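Local coordinates for protein oxidoreductase YdhF (Escherichia coli, PDB 1OG6) that binds NADPH and probably acts as an oxidoreductase of the aldo-keto reductase family, with no specific substrate established, at residues 79-84 with 124-129; 155-160 with 174-179. One frame throughout, in Å; residues are numbered along the deposited sequence.

Contact 1 (79-84 with 124-129); sequences EIVSKC and LLLIHR. With NAP (NADP nicotinamide-adenine-dinucleotide phosphate), chain F.
K83 lays its side chain over one face of the H128 ring. Its CD sits 3.6 Å from the centroid of the H128 ring, 10° off the normal, which makes a CH-pi contact. CG of K83 lies anti to its own carbonyl carbon, and the chain then runs nearly straight to CE before it bends at chi4 (67°). CE passes 3.8 Å from N7N of the NADP carboxamide. NZ forms a salt bridge with D50 and a hydrogen bond with H51 O. It also makes a weak hydrogen bond to Y55, the proton donor by similarity. This Asp, Tyr, Lys and His grouping matches the catalytic tetrad of aldo-keto reductases. The carboxamide atom O7N stands at the edge of the H128 ring, in its plane, 3.7 Å from H128 CE1. An alanine in place of H128 would probably leave CD of K83 without the ring face it rests on and open a gap beside the carboxamide.

The backbones pair as neighbouring parallel strands of the alpha/beta barrel. I80 O accepts from L124 N, and S82 both donates to L124 O and accepts from L126 N. The S82 O to L126 N bond is 2.7 Å long. Past the end of strand 124-127, H128 N still reaches C84 O.

The apolar contacts divide between the two faces of the sheet. V81, K83, L124 and L126 share one. There V81 and L124 lie side by side, with V81 CG2 3.8 Å from L124 CB, and V81 CG1 also meets L126 CD2. On the other face C84 SG lies 4.1 Å from L125 CD2. Helix 103-116 covers this face, touching S82, C84 and I127.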
ATOM      1  N   GLU C  79      -1.628 -28.889  18.619  1.00 28.65           N
ATOM      2  CA  GLU C  79      -2.440 -27.714  18.382  1.00 27.09           C
ATOM      3  C   GLU C  79      -3.016 -27.947  16.998  1.00 26.15           C
ATOM      4  O   GLU C  79      -2.283 -28.269  16.067  1.00 26.72           O
ATOM      5  CB  GLU C  79      -1.596 -26.437  18.377  1.00 25.45           C
ATOM      6  CG  GLU C  79      -0.861 -26.153  19.668  1.00 26.09           C
ATOM      7  CD  GLU C  79       0.500 -26.812  19.729  1.00 26.96           C
ATOM      8  OE1 GLU C  79       1.203 -26.647  20.745  1.00 26.79           O
ATOM      9  OE2 GLU C  79       0.873 -27.492  18.755  1.00 28.55           O
ATOM     10  N   ILE C  80      -4.327 -27.808  16.858  1.00 25.32           N
ATOM     11  CA  ILE C  80      -4.952 -28.011  15.567  1.00 23.28           C
ATOM     12  C   ILE C  80      -5.288 -26.664  14.944  1.00 23.89           C
ATOM     13  O   ILE C  80      -5.875 -25.787  15.581  1.00 22.49           O
ATOM     14  CB  ILE C  80      -6.208 -28.901  15.698  1.00 20.56           C
ATOM     15  CG1 ILE C  80      -5.788 -30.288  16.179  1.00 19.79           C
ATOM     16  CG2 ILE C  80      -6.909 -29.034  14.373  1.00 19.67           C
ATOM     17  CD1 ILE C  80      -6.894 -31.302  16.211  1.00 18.53           C
ATOM     18  N   VAL C  81      -4.866 -26.500  13.697  1.00 24.47           N
ATOM     19  CA  VAL C  81      -5.102 -25.280  12.942  1.00 24.41           C
ATOM     20  C   VAL C  81      -5.940 -25.668  11.736  1.00 24.94           C
ATOM     21  O   VAL C  81      -5.668 -26.670  11.078  1.00 24.90           O
ATOM     22  CB  VAL C  81      -3.773 -24.665  12.437  1.00 23.10           C
ATOM     23  CG1 VAL C  81      -4.057 -23.472  11.558  1.00 23.58           C
ATOM     24  CG2 VAL C  81      -2.907 -24.259  13.596  1.00 21.31           C
ATOM     25  N   SER C  82      -6.969 -24.893  11.445  1.00 24.75           N
ATOM     26  CA  SER C  82      -7.792 -25.205  10.298  1.00 26.51           C
ATOM     27  C   SER C  82      -8.312 -23.909   9.722  1.00 29.16           C
ATOM     28  O   SER C  82      -8.181 -22.851  10.335  1.00 29.10           O
ATOM     29  CB  SER C  82      -8.953 -26.114  10.699  1.00 26.34           C
ATOM     30  OG  SER C  82      -9.510 -26.744   9.560  1.00 25.17           O
ATOM     31  N   LYS C  83      -8.909 -23.993   8.540  1.00 32.28           N
ATOM     32  CA  LYS C  83      -9.418 -22.812   7.866  1.00 33.32           C
ATOM     33  C   LYS C  83     -10.806 -23.082   7.337  1.00 34.83           C
ATOM     34  O   LYS C  83     -11.339 -24.178   7.492  1.00 35.33           O
ATOM     35  CB  LYS C  83      -8.494 -22.460   6.708  1.00 33.34           C
ATOM     36  CG  LYS C  83      -7.038 -22.761   7.007  1.00 34.97           C
ATOM     37  CD  LYS C  83      -6.174 -22.690   5.773  1.00 34.30           C
ATOM     38  CE  LYS C  83      -4.809 -23.274   6.059  1.00 34.01           C
ATOM     39  NZ  LYS C  83      -4.882 -24.732   6.311  1.00 31.36           N
ATOM     40  N   CYS C  84     -11.383 -22.066   6.712  1.00 36.61           N
ATOM     41  CA  CYS C  84     -12.710 -22.162   6.122  1.00 38.06           C
ATOM     42  C   CYS C  84     -12.924 -20.856   5.382  1.00 38.71           C
ATOM     43  O   CYS C  84     -12.358 -19.833   5.766  1.00 38.09           O
ATOM     44  CB  CYS C  84     -13.781 -22.310   7.206  1.00 38.53           C
ATOM     45  SG  CYS C  84     -14.264 -20.752   7.996  1.00 37.83           S
ATOM     46  N   LEU C 124      -6.786 -22.896  16.312  1.00 28.25           N
ATOM     47  CA  LEU C 124      -6.758 -21.814  15.335  1.00 26.11           C
ATOM     48  C   LEU C 124      -7.694 -22.037  14.160  1.00 24.56           C
ATOM     49  O   LEU C 124      -7.683 -23.100  13.540  1.00 24.10           O
ATOM     50  CB  LEU C 124      -5.347 -21.631  14.773  1.00 25.34           C
ATOM     51  CG  LEU C 124      -4.671 -20.254  14.815  1.00 25.06           C
ATOM     52  CD1 LEU C 124      -3.582 -20.239  13.758  1.00 25.47           C
ATOM     53  CD2 LEU C 124      -5.654 -19.133  14.551  1.00 24.93           C
ATOM     54  N   LEU C 125      -8.507 -21.025  13.867  1.00 23.44           N
ATOM     55  CA  LEU C 125      -9.408 -21.067  12.729  1.00 21.53           C
ATOM     56  C   LEU C 125      -8.921 -19.916  11.894  1.00 20.79           C
ATOM     57  O   LEU C 125      -8.804 -18.793  12.374  1.00 19.02           O
ATOM     58  CB  LEU C 125     -10.857 -20.810  13.118  1.00 22.29           C
ATOM     59  CG  LEU C 125     -11.922 -21.496  12.248  1.00 21.42           C
ATOM     60  CD1 LEU C 125     -13.177 -20.658  12.292  1.00 20.30           C
ATOM     61  CD2 LEU C 125     -11.471 -21.651  10.815  1.00 20.28           C
ATOM     62  N   LEU C 126      -8.631 -20.214  10.642  1.00 21.50           N
ATOM     63  CA  LEU C 126      -8.123 -19.237   9.700  1.00 21.76           C
ATOM     64  C   LEU C 126      -9.096 -19.001   8.540  1.00 22.69           C
ATOM     65  O   LEU C 126      -9.572 -19.963   7.930  1.00 23.53           O
ATOM     66  CB  LEU C 126      -6.803 -19.759   9.125  1.00 20.37           C
ATOM     67  CG  LEU C 126      -5.418 -19.356   9.615  1.00 17.91           C
ATOM     68  CD1 LEU C 126      -5.344 -19.261  11.117  1.00 17.90           C
ATOM     69  CD2 LEU C 126      -4.453 -20.380   9.074  1.00 16.60           C
ATOM     70  N   ILE C 127      -9.406 -17.743   8.236  1.00 21.79           N
ATOM     71  CA  ILE C 127     -10.251 -17.476   7.077  1.00 22.28           C
ATOM     72  C   ILE C 127      -9.312 -17.832   5.917  1.00 22.96           C
ATOM     73  O   ILE C 127      -8.424 -17.065   5.561  1.00 22.51           O
ATOM     74  CB  ILE C 127     -10.657 -15.987   6.964  1.00 21.36           C
ATOM     75  CG1 ILE C 127     -11.496 -15.579   8.172  1.00 20.12           C
ATOM     76  CG2 ILE C 127     -11.439 -15.758   5.682  1.00 18.09           C
ATOM     77  CD1 ILE C 127     -12.808 -16.284   8.262  1.00 17.93           C
ATOM     78  N   HIS C 128      -9.509 -19.017   5.355  1.00 23.68           N
ATOM     79  CA  HIS C 128      -8.683 -19.541   4.271  1.00 24.67           C
ATOM     80  C   HIS C 128      -8.131 -18.559   3.240  1.00 24.77           C
ATOM     81  O   HIS C 128      -6.936 -18.550   2.978  1.00 25.13           O
ATOM     82  CB  HIS C 128      -9.456 -20.632   3.529  1.00 27.20           C
ATOM     83  CG  HIS C 128      -8.602 -21.761   3.038  1.00 28.87           C
ATOM     84  ND1 HIS C 128      -7.324 -21.577   2.559  1.00 29.56           N
ATOM     85  CD2 HIS C 128      -8.865 -23.084   2.912  1.00 30.56           C
ATOM     86  CE1 HIS C 128      -6.834 -22.738   2.159  1.00 30.53           C
ATOM     87  NE2 HIS C 128      -7.750 -23.668   2.361  1.00 31.62           N
ATOM     88  N   ARG C 129      -8.987 -17.733   2.652  1.00 25.06           N
ATOM     89  CA  ARG C 129      -8.539 -16.814   1.609  1.00 24.63           C
ATOM     90  C   ARG C 129      -9.397 -15.528   1.602  1.00 23.66           C
ATOM     91  O   ARG C 129     -10.573 -15.569   1.956  1.00 23.21           O
ATOM     92  CB  ARG C 129      -8.622 -17.575   0.276  1.00 24.60           C
ATOM     93  CG  ARG C 129      -8.123 -16.859  -0.956  1.00 29.85           C
ATOM     94  CD  ARG C 129      -6.613 -16.952  -1.148  1.00 31.79           C
ATOM     95  NE  ARG C 129      -6.153 -18.306  -1.447  1.00 32.80           N
ATOM     96  CZ  ARG C 129      -4.962 -18.593  -1.970  1.00 33.19           C
ATOM     97  NH1 ARG C 129      -4.103 -17.627  -2.260  1.00 32.16           N
ATOM     98  NH2 ARG C 129      -4.624 -19.852  -2.207  1.00 34.06           N
TER
HETATM   99  PA  NAP F1299       6.058 -27.807   0.511  1.00 65.10           P
HETATM  100  O1A NAP F1299       6.589 -27.055  -0.557  0.62 64.24           O
HETATM  101  O2A NAP F1299       6.598 -27.845   1.925  0.65 64.98           O
HETATM  102  O5B NAP F1299       5.965 -29.352   0.087  1.00 64.28           O
HETATM  103  C5B NAP F1299       7.123 -29.936  -0.546  1.00 64.53           C
HETATM  104  C4B NAP F1299       6.540 -31.091  -1.431  0.78 63.66           C
HETATM  105  O4B NAP F1299       7.753 -31.633  -2.083  0.99 64.03           O
HETATM  106  C3B NAP F1299       5.969 -32.300  -0.645  0.60 63.31           C
HETATM  107  O3B NAP F1299       4.786 -32.678  -1.340  1.00 61.10           O
HETATM  108  C2B NAP F1299       7.008 -33.404  -0.698  0.90 63.55           C
HETATM  109  O2B NAP F1299       6.464 -34.687  -0.996  0.32 64.46           O
HETATM  110  C1B NAP F1299       8.010 -32.983  -1.813  1.00 63.65           C
HETATM  111  N9A NAP F1299       9.378 -33.158  -1.352  0.87 63.23           N
HETATM  112  C8A NAP F1299       9.985 -32.869  -0.143  1.00 63.22           C
HETATM  113  N7A NAP F1299      11.269 -33.173  -0.091  0.62 63.21           N
HETATM  114  C5A NAP F1299      11.517 -33.696  -1.354  1.00 62.95           C
HETATM  115  C6A NAP F1299      12.709 -34.197  -1.905  0.75 63.05           C
HETATM  116  N6A NAP F1299      13.911 -34.281  -1.302  0.65 63.07           N
HETATM  117  N1A NAP F1299      12.654 -34.667  -3.231  0.84 63.50           N
HETATM  118  N3A NAP F1299      10.265 -34.142  -3.444  1.00 62.63           N
HETATM  119  C4A NAP F1299      10.345 -33.687  -2.136  0.08 63.07           C
HETATM  120  O3  NAP F1299       4.535 -27.395   0.695  0.77 64.09           O
HETATM  121  PN  NAP F1299       3.196 -28.014   0.142  1.00 63.03           P
HETATM  122  O1N NAP F1299       2.403 -27.360  -0.905  0.51 63.25           O
HETATM  123  O2N NAP F1299       2.629 -29.010   1.101  0.87 62.48           O
HETATM  124  O5D NAP F1299       2.480 -26.832   0.992  0.20 62.07           O
HETATM  125  C5D NAP F1299       2.873 -26.447   2.367  1.00 60.15           C
HETATM  126  C4D NAP F1299       1.732 -26.634   3.354  0.86 59.72           C
HETATM  127  O4D NAP F1299       0.947 -25.429   3.552  0.38 59.19           O
HETATM  128  C3D NAP F1299       0.698 -27.785   3.077  1.00 59.64           C
HETATM  129  O3D NAP F1299       1.030 -28.983   3.789  0.60 60.33           O
HETATM  130  O2D NAP F1299      -1.201 -27.702   4.688  1.00 58.46           O
HETATM  131  C1D NAP F1299      -0.484 -25.729   3.541  1.00 58.72           C
HETATM  132  N1N NAP F1299      -1.142 -24.918   2.449  0.62 57.85           N
HETATM  133  C2N NAP F1299      -1.830 -23.711   2.738  1.00 57.16           C
HETATM  134  C3N NAP F1299      -2.446 -23.017   1.696  0.81 57.37           C
HETATM  135  C7N NAP F1299      -3.189 -21.712   2.014  0.35 57.19           C
HETATM  136  O7N NAP F1299      -3.707 -21.152   1.082  1.00 57.01           O
HETATM  137  N7N NAP F1299      -3.251 -21.241   3.230  1.00 56.79           N
HETATM  138  C4N NAP F1299      -2.398 -23.510   0.314  1.00 57.29           C
HETATM  139  C5N NAP F1299      -1.695 -24.724   0.061  0.56 57.44           C
HETATM  140  C6N NAP F1299      -1.059 -25.448   1.113  0.76 57.27           C
HETATM  141  P2B NAP F1299       6.992 -36.069  -0.339  1.00 65.03           P
HETATM  142  O1X NAP F1299       6.867 -36.531   1.109  0.58 64.55           O
HETATM  143  O2X NAP F1299       7.150 -37.080  -1.451  1.00 64.90           O
HETATM  144  O3X NAP F1299       5.495 -36.276  -0.264  0.91 65.47           O

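Contact 2 (155-160 with 174-179); sequences FGVSNF and FTLATN. With NAP (NADP nicotinamide-adenine-dinucleotide phosphate), chain F.
N179 uses both ends of its side-chain amide to hold the backbone of F160. OD1 accepts from F160 N at 3.2 Å, in the carbonyl plane and on a lone pair, with an N-H...O angle of 168°. ND2 donates to F160 O, also at 3.2 Å. CG of N179 is anti to its backbone N (chi1 -179°), which carries the amide across to the backbone of F160. On the way it passes V157, whose CG2 lies 3.5 Å from N179 OD1. This part is buried and held from several sides. CB of V157 covers one face of the F160 ring, and F165 and L168 of helix 162-169 also touch V157.

The segments belong to a beta-alpha-beta crossover of the barrel. Strand 152-158 leads through helix 162-169 and a loop to strand 179-182, which is parallel to it. V157 and N179 form the bridge where the strands begin to pair. V157 N donates to T178 O, and A177 N to F155 O at 2.9 Å. L176 tucks CD2 against G156 CA and V157 CG1.

At the other end F155 is buried while F174 is partly exposed. The two rings are near parallel, at 17°, but slid apart so that they barely overlap. Their centroids are 5.1 Å apart. F143 stacks on F155, and H147 meets F174.

At the cofactor end, the CB atoms of S158 and N159 point away from 174-179, and their side chains hold the NADP carboxamide. S158 OG accepts from N7N at 2.9 Å and also bonds to Q180 O. N159 ND2 donates to O7N at 3.2 Å, while N159 OD1 takes the indole N-H of W209.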
ATOM      1  N   PHE C 155      -8.101 -17.015  16.481  1.00 33.77           N
ATOM      2  CA  PHE C 155      -8.487 -16.770  15.109  1.00 32.73           C
ATOM      3  C   PHE C 155      -7.372 -16.114  14.310  1.00 32.03           C
ATOM      4  O   PHE C 155      -6.523 -15.421  14.864  1.00 31.70           O
ATOM      5  CB  PHE C 155      -9.742 -15.902  15.085  1.00 32.55           C
ATOM      6  CG  PHE C 155     -10.863 -16.451  15.905  1.00 31.37           C
ATOM      7  CD1 PHE C 155     -11.009 -16.086  17.235  1.00 31.16           C
ATOM      8  CD2 PHE C 155     -11.748 -17.373  15.360  1.00 32.20           C
ATOM      9  CE1 PHE C 155     -12.023 -16.631  18.020  1.00 31.10           C
ATOM     10  CE2 PHE C 155     -12.767 -17.928  16.136  1.00 32.75           C
ATOM     11  CZ  PHE C 155     -12.903 -17.554  17.471  1.00 31.77           C
ATOM     12  N   GLY C 156      -7.382 -16.351  13.004  1.00 30.88           N
ATOM     13  CA  GLY C 156      -6.372 -15.782  12.140  1.00 30.18           C
ATOM     14  C   GLY C 156      -6.851 -15.785  10.709  1.00 30.01           C
ATOM     15  O   GLY C 156      -7.925 -16.301  10.412  1.00 30.83           O
ATOM     16  N   VAL C 157      -6.047 -15.218   9.819  1.00 28.88           N
ATOM     17  CA  VAL C 157      -6.385 -15.138   8.405  1.00 27.06           C
ATOM     18  C   VAL C 157      -5.320 -15.829   7.558  1.00 26.92           C
ATOM     19  O   VAL C 157      -4.327 -16.314   8.085  1.00 28.84           O
ATOM     20  CB  VAL C 157      -6.493 -13.673   7.980  1.00 26.00           C
ATOM     21  CG1 VAL C 157      -7.594 -12.989   8.769  1.00 26.93           C
ATOM     22  CG2 VAL C 157      -5.178 -12.976   8.235  1.00 25.00           C
ATOM     23  N   SER C 158      -5.518 -15.878   6.247  1.00 26.31           N
ATOM     24  CA  SER C 158      -4.541 -16.509   5.373  1.00 25.29           C
ATOM     25  C   SER C 158      -4.528 -15.876   3.987  1.00 25.56           C
ATOM     26  O   SER C 158      -5.563 -15.770   3.335  1.00 25.83           O
ATOM     27  CB  SER C 158      -4.831 -17.997   5.263  1.00 25.97           C
ATOM     28  OG  SER C 158      -3.878 -18.633   4.438  1.00 27.45           O
ATOM     29  N   ASN C 159      -3.342 -15.454   3.553  1.00 24.77           N
ATOM     30  CA  ASN C 159      -3.134 -14.812   2.260  1.00 22.96           C
ATOM     31  C   ASN C 159      -3.820 -13.456   2.203  1.00 23.29           C
ATOM     32  O   ASN C 159      -4.323 -13.051   1.161  1.00 23.38           O
ATOM     33  CB  ASN C 159      -3.660 -15.693   1.140  1.00 21.89           C
ATOM     34  CG  ASN C 159      -3.130 -17.094   1.217  1.00 23.10           C
ATOM     35  OD1 ASN C 159      -1.944 -17.335   1.025  1.00 23.91           O
ATOM     36  ND2 ASN C 159      -4.011 -18.037   1.506  1.00 23.75           N
ATOM     37  N   PHE C 160      -3.843 -12.759   3.334  1.00 23.77           N
ATOM     38  CA  PHE C 160      -4.457 -11.440   3.413  1.00 23.13           C
ATOM     39  C   PHE C 160      -3.461 -10.326   3.160  1.00 23.26           C
ATOM     40  O   PHE C 160      -2.319 -10.370   3.612  1.00 22.87           O
ATOM     41  CB  PHE C 160      -5.075 -11.189   4.790  1.00 22.44           C
ATOM     42  CG  PHE C 160      -6.440 -11.768   4.968  1.00 21.89           C
ATOM     43  CD1 PHE C 160      -7.366 -11.130   5.781  1.00 22.36           C
ATOM     44  CD2 PHE C 160      -6.796 -12.957   4.352  1.00 20.88           C
ATOM     45  CE1 PHE C 160      -8.626 -11.663   5.983  1.00 22.70           C
ATOM     46  CE2 PHE C 160      -8.057 -13.501   4.550  1.00 22.37           C
ATOM     47  CZ  PHE C 160      -8.976 -12.852   5.369  1.00 22.04           C
ATOM     48  N   PHE C 174      -9.737  -9.208  19.810  1.00 41.97           N
ATOM     49  CA  PHE C 174      -8.482  -9.929  20.022  1.00 41.33           C
ATOM     50  C   PHE C 174      -7.543  -9.882  18.810  1.00 40.04           C
ATOM     51  O   PHE C 174      -7.995  -9.815  17.666  1.00 39.10           O
ATOM     52  CB  PHE C 174      -8.777 -11.379  20.416  1.00 42.72           C
ATOM     53  CG  PHE C 174      -9.985 -11.971  19.733  1.00 43.19           C
ATOM     54  CD1 PHE C 174     -10.010 -12.150  18.355  1.00 43.69           C
ATOM     55  CD2 PHE C 174     -11.087 -12.384  20.484  1.00 44.06           C
ATOM     56  CE1 PHE C 174     -11.114 -12.735  17.737  1.00 44.19           C
ATOM     57  CE2 PHE C 174     -12.197 -12.970  19.874  1.00 44.19           C
ATOM     58  CZ  PHE C 174     -12.210 -13.146  18.502  1.00 44.13           C
ATOM     59  N   THR C 175      -6.237  -9.925  19.070  1.00 38.41           N
ATOM     60  CA  THR C 175      -5.235  -9.856  18.008  1.00 37.53           C
ATOM     61  C   THR C 175      -5.137 -11.107  17.146  1.00 36.39           C
ATOM     62  O   THR C 175      -4.916 -12.206  17.664  1.00 36.77           O
ATOM     63  CB  THR C 175      -3.834  -9.592  18.572  1.00 38.11           C
ATOM     64  OG1 THR C 175      -3.934  -8.785  19.748  1.00 37.88           O
ATOM     65  CG2 THR C 175      -2.979  -8.858  17.535  1.00 38.18           C
ATOM     66  N   LEU C 176      -5.289 -10.925  15.832  1.00 33.63           N
ATOM     67  CA  LEU C 176      -5.210 -12.031  14.879  1.00 30.97           C
ATOM     68  C   LEU C 176      -3.923 -12.810  15.124  1.00 29.98           C
ATOM     69  O   LEU C 176      -2.822 -12.283  14.982  1.00 31.68           O
ATOM     70  CB  LEU C 176      -5.268 -11.502  13.438  1.00 27.98           C
ATOM     71  CG  LEU C 176      -6.641 -11.016  12.950  1.00 26.17           C
ATOM     72  CD1 LEU C 176      -6.483 -10.180  11.710  1.00 25.19           C
ATOM     73  CD2 LEU C 176      -7.549 -12.200  12.670  1.00 25.51           C
ATOM     74  N   ALA C 177      -4.075 -14.070  15.506  1.00 27.96           N
ATOM     75  CA  ALA C 177      -2.942 -14.916  15.815  1.00 26.36           C
ATOM     76  C   ALA C 177      -1.937 -15.081  14.693  1.00 25.87           C
ATOM     77  O   ALA C 177      -0.766 -15.293  14.961  1.00 26.97           O
ATOM     78  CB  ALA C 177      -3.425 -16.273  16.274  1.00 25.52           C
ATOM     79  N   THR C 178      -2.365 -14.986  13.439  1.00 25.11           N
ATOM     80  CA  THR C 178      -1.419 -15.172  12.338  1.00 23.34           C
ATOM     81  C   THR C 178      -1.983 -14.804  10.966  1.00 23.53           C
ATOM     82  O   THR C 178      -3.114 -14.352  10.849  1.00 23.09           O
ATOM     83  CB  THR C 178      -0.926 -16.645  12.293  1.00 21.08           C
ATOM     84  OG1 THR C 178       0.222 -16.737  11.455  1.00 19.18           O
ATOM     85  CG2 THR C 178      -2.001 -17.566  11.738  1.00 20.06           C
ATOM     86  N   ASN C 179      -1.169 -14.993   9.935  1.00 23.42           N
ATOM     87  CA  ASN C 179      -1.551 -14.714   8.550  1.00 22.51           C
ATOM     88  C   ASN C 179      -0.732 -15.676   7.687  1.00 22.97           C
ATOM     89  O   ASN C 179       0.311 -15.316   7.140  1.00 22.91           O
ATOM     90  CB  ASN C 179      -1.254 -13.247   8.185  1.00 19.61           C
ATOM     91  CG  ASN C 179      -1.665 -12.899   6.754  1.00 18.95           C
ATOM     92  OD1 ASN C 179      -2.478 -13.590   6.154  1.00 18.04           O
ATOM     93  ND2 ASN C 179      -1.109 -11.819   6.211  1.00 16.35           N
TER
HETATM   94  PA  NAP F1299       6.058 -27.807   0.511  1.00 65.10           P
HETATM   95  O1A NAP F1299       6.589 -27.055  -0.557  0.62 64.24           O
HETATM   96  O2A NAP F1299       6.598 -27.845   1.925  0.65 64.98           O
HETATM   97  O5B NAP F1299       5.965 -29.352   0.087  1.00 64.28           O
HETATM   98  C5B NAP F1299       7.123 -29.936  -0.546  1.00 64.53           C
HETATM   99  C4B NAP F1299       6.540 -31.091  -1.431  0.78 63.66           C
HETATM  100  O4B NAP F1299       7.753 -31.633  -2.083  0.99 64.03           O
HETATM  101  C3B NAP F1299       5.969 -32.300  -0.645  0.60 63.31           C
HETATM  102  O3B NAP F1299       4.786 -32.678  -1.340  1.00 61.10           O
HETATM  103  C2B NAP F1299       7.008 -33.404  -0.698  0.90 63.55           C
HETATM  104  O2B NAP F1299       6.464 -34.687  -0.996  0.32 64.46           O
HETATM  105  C1B NAP F1299       8.010 -32.983  -1.813  1.00 63.65           C
HETATM  106  N9A NAP F1299       9.378 -33.158  -1.352  0.87 63.23           N
HETATM  107  C8A NAP F1299       9.985 -32.869  -0.143  1.00 63.22           C
HETATM  108  N7A NAP F1299      11.269 -33.173  -0.091  0.62 63.21           N
HETATM  109  C5A NAP F1299      11.517 -33.696  -1.354  1.00 62.95           C
HETATM  110  C6A NAP F1299      12.709 -34.197  -1.905  0.75 63.05           C
HETATM  111  N6A NAP F1299      13.911 -34.281  -1.302  0.65 63.07           N
HETATM  112  N1A NAP F1299      12.654 -34.667  -3.231  0.84 63.50           N
HETATM  113  N3A NAP F1299      10.265 -34.142  -3.444  1.00 62.63           N
HETATM  114  C4A NAP F1299      10.345 -33.687  -2.136  0.08 63.07           C
HETATM  115  O3  NAP F1299       4.535 -27.395   0.695  0.77 64.09           O
HETATM  116  PN  NAP F1299       3.196 -28.014   0.142  1.00 63.03           P
HETATM  117  O1N NAP F1299       2.403 -27.360  -0.905  0.51 63.25           O
HETATM  118  O2N NAP F1299       2.629 -29.010   1.101  0.87 62.48           O
HETATM  119  O5D NAP F1299       2.480 -26.832   0.992  0.20 62.07           O
HETATM  120  C5D NAP F1299       2.873 -26.447   2.367  1.00 60.15           C
HETATM  121  C4D NAP F1299       1.732 -26.634   3.354  0.86 59.72           C
HETATM  122  O4D NAP F1299       0.947 -25.429   3.552  0.38 59.19           O
HETATM  123  C3D NAP F1299       0.698 -27.785   3.077  1.00 59.64           C
HETATM  124  O3D NAP F1299       1.030 -28.983   3.789  0.60 60.33           O
HETATM  125  O2D NAP F1299      -1.201 -27.702   4.688  1.00 58.46           O
HETATM  126  C1D NAP F1299      -0.484 -25.729   3.541  1.00 58.72           C
HETATM  127  N1N NAP F1299      -1.142 -24.918   2.449  0.62 57.85           N
HETATM  128  C2N NAP F1299      -1.830 -23.711   2.738  1.00 57.16           C
HETATM  129  C3N NAP F1299      -2.446 -23.017   1.696  0.81 57.37           C
HETATM  130  C7N NAP F1299      -3.189 -21.712   2.014  0.35 57.19           C
HETATM  131  O7N NAP F1299      -3.707 -21.152   1.082  1.00 57.01           O
HETATM  132  N7N NAP F1299      -3.251 -21.241   3.230  1.00 56.79           N
HETATM  133  C4N NAP F1299      -2.398 -23.510   0.314  1.00 57.29           C
HETATM  134  C5N NAP F1299      -1.695 -24.724   0.061  0.56 57.44           C
HETATM  135  C6N NAP F1299      -1.059 -25.448   1.113  0.76 57.27           C
HETATM  136  P2B NAP F1299       6.992 -36.069  -0.339  1.00 65.03           P
HETATM  137  O1X NAP F1299       6.867 -36.531   1.109  0.58 64.55           O
HETATM  138  O2X NAP F1299       7.150 -37.080  -1.451  1.00 64.90           O
HETATM  139  O3X NAP F1299       5.495 -36.276  -0.264  0.91 65.47           O

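In the fold
Contacts 1 and 2 follow one another along the chain, and their centres are 9 Å apart. Strands 122-127 and 152-158 are neighbours in the barrel sheet and join them. G156 spans the seam through two probable hydrogen bonds, G156 N to L125 O at 2.9 Å and I127 N to G156 O at 3.0 Å. Further along, S158 CB packs on H128 O. Both contacts border the NADP carboxamide. Contact 1 flanks it with K83 and H128, whereas contact 2 hydrogen-bonds it. K83 reaches to about 3 Å from the side chain of Y55, and S158 lies about 7 Å from it, nearest atoms compared.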